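Long-range contact in putative ABC-transporter ATP-binding protein (Alicyclobacillus acidocaldarius, PDB 1Z47), which probably binds and hydrolyses ATP as the ATPase subunit of a putative sulfate ABC transporter: residues Val289-Val303 with Arg336-Thr348. Residues are numbered along the deposited sequence; the frame is centred on the assembly and turned at random.
Sequences VELQPASEREAHAQV and RWSPGAWVHMNVT
The indole of W342 is sandwiched between the methylene parts of two polar side chains: CB of E296 lies 3.4 Å from the centroid of its five-membered ring, and CB of Q302 lies over the opposite face, 3.9 Å from the centroid of the six-membered ring. The extended Q302 chain runs along the face that its CB covers, CG being anti to the backbone N (chi1 -172°), and NE2 reaches O of G340 in a weak hydrogen bond. Were W342 an alanine, the E296 and Q302 chains would probably lose the surface that separates them and be left with a gap between them. Two residues before Q302, the H300 imidazole accepts the N-H of M345 at ND1, 3.0 Å from M345 N, in a nearly straight bond (171°), though M345 N sits 30° out of the ring plane. O of V343 is gripped twice, by N of H300 at 2.7 Å and N of A301 at 2.9 Å, which makes a classic beta bulge. Farther along, W337 takes CD1 of L291 over one face in a CH-pi contact, 4.2 Å from the five-membered ring centroid, while CD of P293 meets the ring edge at CH2. I317 of the neighbouring strand 312-319 backs A301, V303 and M345. Strand 342-347 thus lies between 289-293 and 301-308, antiparallel to both, in a five-stranded sheet consistent with the OB-like C-terminal regulatory domain of CysA-type ATPases.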
loop_
_atom_site.group_PDB
_atom_site.type_symbol
_atom_site.label_atom_id
_atom_site.label_comp_id
_atom_site.label_asym_id
_atom_site.label_seq_id
_atom_site.Cartn_x
_atom_site.Cartn_y
_atom_site.Cartn_z
ATOM N N VAL B 289 11.862 -14.551 12.581
ATOM C CA VAL B 289 11.403 -15.523 13.559
ATOM C C VAL B 289 11.143 -16.848 12.836
ATOM O O VAL B 289 10.449 -16.872 11.818
ATOM C CB VAL B 289 10.106 -15.038 14.229
ATOM C CG1 VAL B 289 9.641 -16.047 15.267
ATOM C CG2 VAL B 289 10.343 -13.652 14.869
ATOM N N GLU B 290 11.704 -17.943 13.353
ATOM C CA GLU B 290 11.528 -19.260 12.734
ATOM C C GLU B 290 10.637 -20.175 13.562
ATOM O O GLU B 290 10.740 -20.214 14.787
ATOM C CB GLU B 290 12.891 -19.904 12.520
ATOM C CG GLU B 290 13.931 -18.906 12.048
ATOM C CD GLU B 290 15.263 -19.552 11.709
ATOM O OE1 GLU B 290 15.399 -20.105 10.594
ATOM O OE2 GLU B 290 16.173 -19.512 12.562
ATOM N N LEU B 291 9.758 -20.913 12.892
ATOM C CA LEU B 291 8.844 -21.811 13.577
ATOM C C LEU B 291 9.172 -23.280 13.347
ATOM O O LEU B 291 9.538 -23.688 12.245
ATOM C CB LEU B 291 7.417 -21.522 13.133
ATOM C CG LEU B 291 7.100 -20.024 13.126
ATOM C CD1 LEU B 291 5.674 -19.815 12.678
ATOM C CD2 LEU B 291 7.333 -19.441 14.507
ATOM N N GLN B 292 9.027 -24.068 14.405
ATOM C CA GLN B 292 9.301 -25.492 14.360
ATOM C C GLN B 292 8.217 -26.137 15.190
ATOM O O GLN B 292 7.890 -25.643 16.269
ATOM C CB GLN B 292 10.688 -25.758 14.940
ATOM C CG GLN B 292 11.756 -24.956 14.205
ATOM C CD GLN B 292 13.153 -25.124 14.772
ATOM O OE1 GLN B 292 13.674 -26.238 14.855
ATOM N NE2 GLN B 292 13.776 -24.009 15.155
ATOM N N PRO B 293 7.632 -27.242 14.693
ATOM C CA PRO B 293 6.558 -27.959 15.393
ATOM C C PRO B 293 6.896 -28.260 16.851
ATOM O O PRO B 293 8.068 -28.284 17.232
ATOM C CB PRO B 293 6.390 -29.233 14.555
ATOM C CG PRO B 293 6.826 -28.794 13.179
ATOM C CD PRO B 293 8.052 -27.982 13.489
ATOM N N ALA B 294 5.864 -28.478 17.660
ATOM C CA ALA B 294 6.051 -28.781 19.075
ATOM C C ALA B 294 4.748 -29.174 19.760
ATOM O O ALA B 294 3.652 -28.966 19.224
ATOM C CB ALA B 294 6.671 -27.581 19.793
ATOM N N SER B 295 4.882 -29.754 20.949
ATOM C CA SER B 295 3.731 -30.168 21.744
ATOM C C SER B 295 3.245 -28.957 22.541
ATOM O O SER B 295 4.048 -28.091 22.900
ATOM C CB SER B 295 4.133 -31.292 22.713
ATOM O OG SER B 295 5.141 -30.857 23.622
ATOM N N GLU B 296 1.940 -28.893 22.805
ATOM C CA GLU B 296 1.368 -27.792 23.587
ATOM C C GLU B 296 2.208 -27.688 24.848
ATOM O O GLU B 296 2.654 -26.611 25.240
ATOM C CB GLU B 296 -0.088 -28.101 23.955
ATOM C CG GLU B 296 -0.675 -27.190 25.017
ATOM C CD GLU B 296 -2.157 -27.428 25.219
ATOM O OE1 GLU B 296 -2.545 -28.596 25.428
ATOM O OE2 GLU B 296 -2.934 -26.451 25.175
ATOM N N ARG B 297 2.407 -28.849 25.459
ATOM C CA ARG B 297 3.206 -29.018 26.658
ATOM C C ARG B 297 4.321 -27.980 26.759
ATOM O O ARG B 297 4.365 -27.182 27.695
ATOM C CB ARG B 297 3.815 -30.425 26.637
ATOM C CG ARG B 297 4.959 -30.660 27.608
ATOM C CD ARG B 297 4.470 -31.230 28.925
ATOM N NE ARG B 297 5.580 -31.462 29.844
ATOM C CZ ARG B 297 5.460 -32.058 31.025
ATOM N NH1 ARG B 297 4.271 -32.490 31.433
ATOM N NH2 ARG B 297 6.526 -32.219 31.800
ATOM N N GLU B 298 5.210 -27.992 25.777
ATOM C CA GLU B 298 6.352 -27.091 25.761
ATOM C C GLU B 298 6.295 -26.011 24.679
ATOM O O GLU B 298 7.179 -25.154 24.613
ATOM C CB GLU B 298 7.606 -27.928 25.569
ATOM C CG GLU B 298 7.449 -28.902 24.415
ATOM C CD GLU B 298 8.568 -29.914 24.335
ATOM O OE1 GLU B 298 8.546 -30.736 23.393
ATOM O OE2 GLU B 298 9.466 -29.889 25.208
ATOM N N ALA B 299 5.269 -26.054 23.833
ATOM C CA ALA B 299 5.132 -25.085 22.746
ATOM C C ALA B 299 5.094 -23.646 23.253
ATOM O O ALA B 299 4.620 -23.388 24.366
ATOM C CB ALA B 299 3.875 -25.383 21.940
ATOM N N HIS B 300 5.596 -22.724 22.426
ATOM C CA HIS B 300 5.625 -21.289 22.743
ATOM C C HIS B 300 4.333 -20.614 22.313
ATOM O O HIS B 300 3.823 -19.722 22.998
ATOM C CB HIS B 300 6.773 -20.596 22.017
ATOM C CG HIS B 300 8.129 -20.989 22.503
ATOM N ND1 HIS B 300 9.276 -20.740 21.778
ATOM C CD2 HIS B 300 8.530 -21.573 23.654
ATOM C CE1 HIS B 300 10.325 -21.154 22.465
ATOM N NE2 HIS B 300 9.900 -21.662 23.608
ATOM N N ALA B 301 3.806 -21.042 21.170
ATOM C CA ALA B 301 2.591 -20.447 20.657
ATOM C C ALA B 301 1.697 -21.413 19.908
ATOM O O ALA B 301 2.045 -22.562 19.665
ATOM C CB ALA B 301 2.944 -19.269 19.764
ATOM N N GLN B 302 0.520 -20.924 19.559
ATOM C CA GLN B 302 -0.444 -21.710 18.822
ATOM C C GLN B 302 -0.810 -20.848 17.620
ATOM O O GLN B 302 -1.026 -19.642 17.748
ATOM C CB GLN B 302 -1.666 -21.999 19.694
ATOM C CG GLN B 302 -2.647 -22.964 19.073
ATOM C CD GLN B 302 -3.733 -23.385 20.040
ATOM O OE1 GLN B 302 -4.451 -22.548 20.594
ATOM N NE2 GLN B 302 -3.865 -24.690 20.246
ATOM N N VAL B 303 -0.865 -21.467 16.452
ATOM C CA VAL B 303 -1.170 -20.744 15.230
ATOM C C VAL B 303 -2.609 -20.295 15.141
ATOM O O VAL B 303 -3.531 -21.091 15.297
ATOM C CB VAL B 303 -0.839 -21.608 14.007
ATOM C CG1 VAL B 303 -1.400 -20.962 12.736
ATOM C CG2 VAL B 303 0.672 -21.802 13.915
ATOM N N ARG B 336 2.863 -25.538 5.703
ATOM C CA ARG B 336 3.428 -26.106 6.922
ATOM C C ARG B 336 2.729 -25.841 8.261
ATOM O O ARG B 336 2.770 -26.694 9.154
ATOM C CB ARG B 336 4.894 -25.690 7.047
ATOM C CG ARG B 336 5.601 -26.343 8.216
ATOM C CD ARG B 336 7.074 -26.024 8.229
ATOM N NE ARG B 336 7.740 -26.686 9.344
ATOM C CZ ARG B 336 9.041 -26.589 9.603
ATOM N NH1 ARG B 336 9.830 -25.857 8.823
ATOM N NH2 ARG B 336 9.556 -27.222 10.648
ATOM N N TRP B 337 2.093 -24.682 8.415
ATOM C CA TRP B 337 1.446 -24.357 9.687
ATOM C C TRP B 337 -0.057 -24.167 9.600
ATOM O O TRP B 337 -0.536 -23.254 8.930
ATOM C CB TRP B 337 2.071 -23.095 10.274
ATOM C CG TRP B 337 3.556 -23.116 10.247
ATOM C CD1 TRP B 337 4.372 -22.329 9.488
ATOM C CD2 TRP B 337 4.411 -23.983 10.990
ATOM N NE1 TRP B 337 5.686 -22.655 9.711
ATOM C CE2 TRP B 337 5.740 -23.669 10.629
ATOM C CE3 TRP B 337 4.186 -24.998 11.923
ATOM C CZ2 TRP B 337 6.840 -24.333 11.169
ATOM C CZ3 TRP B 337 5.281 -25.658 12.460
ATOM C CH2 TRP B 337 6.587 -25.323 12.082
ATOM N N SER B 338 -0.794 -25.019 10.307
ATOM C CA SER B 338 -2.247 -24.965 10.307
ATOM C C SER B 338 -2.791 -24.349 11.597
ATOM O O SER B 338 -2.143 -24.404 12.641
ATOM C CB SER B 338 -2.800 -26.385 10.132
ATOM O OG SER B 338 -4.217 -26.389 10.064
ATOM N N PRO B 339 -3.991 -23.745 11.538
ATOM C CA PRO B 339 -4.576 -23.137 12.739
ATOM C C PRO B 339 -4.552 -24.155 13.879
ATOM O O PRO B 339 -4.436 -25.355 13.633
ATOM C CB PRO B 339 -6.002 -22.804 12.299
ATOM C CG PRO B 339 -5.839 -22.500 10.847
ATOM C CD PRO B 339 -4.891 -23.588 10.380
ATOM N N GLY B 340 -4.654 -23.679 15.116
ATOM C CA GLY B 340 -4.655 -24.581 16.255
ATOM C C GLY B 340 -3.319 -25.249 16.532
ATOM O O GLY B 340 -3.004 -25.554 17.682
ATOM N N ALA B 341 -2.530 -25.473 15.488
ATOM C CA ALA B 341 -1.223 -26.111 15.634
ATOM C C ALA B 341 -0.329 -25.432 16.678
ATOM O O ALA B 341 -0.311 -24.203 16.781
ATOM C CB ALA B 341 -0.515 -26.130 14.289
ATOM N N TRP B 342 0.406 -26.231 17.453
ATOM C CA TRP B 342 1.325 -25.697 18.466
ATOM C C TRP B 342 2.731 -25.556 17.893
ATOM O O TRP B 342 3.175 -26.398 17.116
ATOM C CB TRP B 342 1.357 -26.591 19.716
ATOM C CG TRP B 342 0.161 -26.387 20.593
ATOM C CD1 TRP B 342 -1.013 -27.083 20.559
ATOM C CD2 TRP B 342 -0.029 -25.330 21.543
ATOM N NE1 TRP B 342 -1.925 -26.522 21.420
ATOM C CE2 TRP B 342 -1.345 -25.444 22.038
ATOM C CE3 TRP B 342 0.787 -24.294 22.018
ATOM C CZ2 TRP B 342 -1.869 -24.558 22.987
ATOM C CZ3 TRP B 342 0.268 -23.412 22.961
ATOM C CH2 TRP B 342 -1.050 -23.552 23.436
ATOM N N VAL B 343 3.432 -24.492 18.281
ATOM C CA VAL B 343 4.775 -24.240 17.762
ATOM C C VAL B 343 5.778 -23.602 18.710
ATOM O O VAL B 343 5.418 -22.984 19.717
ATOM C CB VAL B 343 4.741 -23.333 16.504
ATOM C CG1 VAL B 343 4.048 -24.048 15.353
ATOM C CG2 VAL B 343 4.033 -22.013 16.833
ATOM N N HIS B 344 7.043 -23.748 18.327
ATOM C CA HIS B 344 8.207 -23.219 19.024
ATOM C C HIS B 344 8.692 -22.074 18.152
ATOM O O HIS B 344 8.676 -22.195 16.925
ATOM C CB HIS B 344 9.290 -24.308 19.109
ATOM C CG HIS B 344 10.668 -23.792 19.401
ATOM N ND1 HIS B 344 11.189 -23.733 20.676
ATOM C CD2 HIS B 344 11.638 -23.327 18.579
ATOM C CE1 HIS B 344 12.420 -23.254 20.629
ATOM N NE2 HIS B 344 12.717 -22.999 19.368
ATOM N N MET B 345 9.109 -20.972 18.781
ATOM C CA MET B 345 9.609 -19.784 18.086
ATOM C C MET B 345 11.116 -19.667 18.190
ATOM O O MET B 345 11.712 -20.102 19.167
ATOM C CB MET B 345 9.011 -18.510 18.684
ATOM C CG MET B 345 7.549 -18.293 18.401
ATOM S SD MET B 345 6.918 -16.955 19.442
ATOM C CE MET B 345 5.866 -17.867 20.516
ATOM N N ASN B 346 11.717 -19.036 17.191
ATOM C CA ASN B 346 13.156 -18.850 17.151
ATOM C C ASN B 346 13.487 -17.452 16.649
ATOM O O ASN B 346 13.626 -17.231 15.437
ATOM C CB ASN B 346 13.777 -19.868 16.204
ATOM C CG ASN B 346 15.266 -20.011 16.401
ATOM O OD1 ASN B 346 15.978 -19.046 16.709
ATOM N ND2 ASN B 346 15.752 -21.224 16.209
ATOM N N VAL B 347 13.627 -16.504 17.569
ATOM C CA VAL B 347 13.941 -15.144 17.174
ATOM C C VAL B 347 15.392 -15.150 16.737
ATOM O O VAL B 347 16.237 -15.586 17.495
ATOM C CB VAL B 347 13.718 -14.181 18.360
ATOM C CG1 VAL B 347 14.157 -12.769 18.006
ATOM C CG2 VAL B 347 12.253 -14.207 18.736
ATOM N N THR B 348 15.671 -14.690 15.511
ATOM C CA THR B 348 17.040 -14.672 14.986
ATOM C C THR B 348 17.739 -13.310 14.964
ATOM O O THR B 348 18.960 -13.254 15.019
ATOM C CB THR B 348 17.110 -15.280 13.544
ATOM O OG1 THR B 348 16.401 -14.442 12.621
ATOM C CG2 THR B 348 16.511 -16.683 13.530
#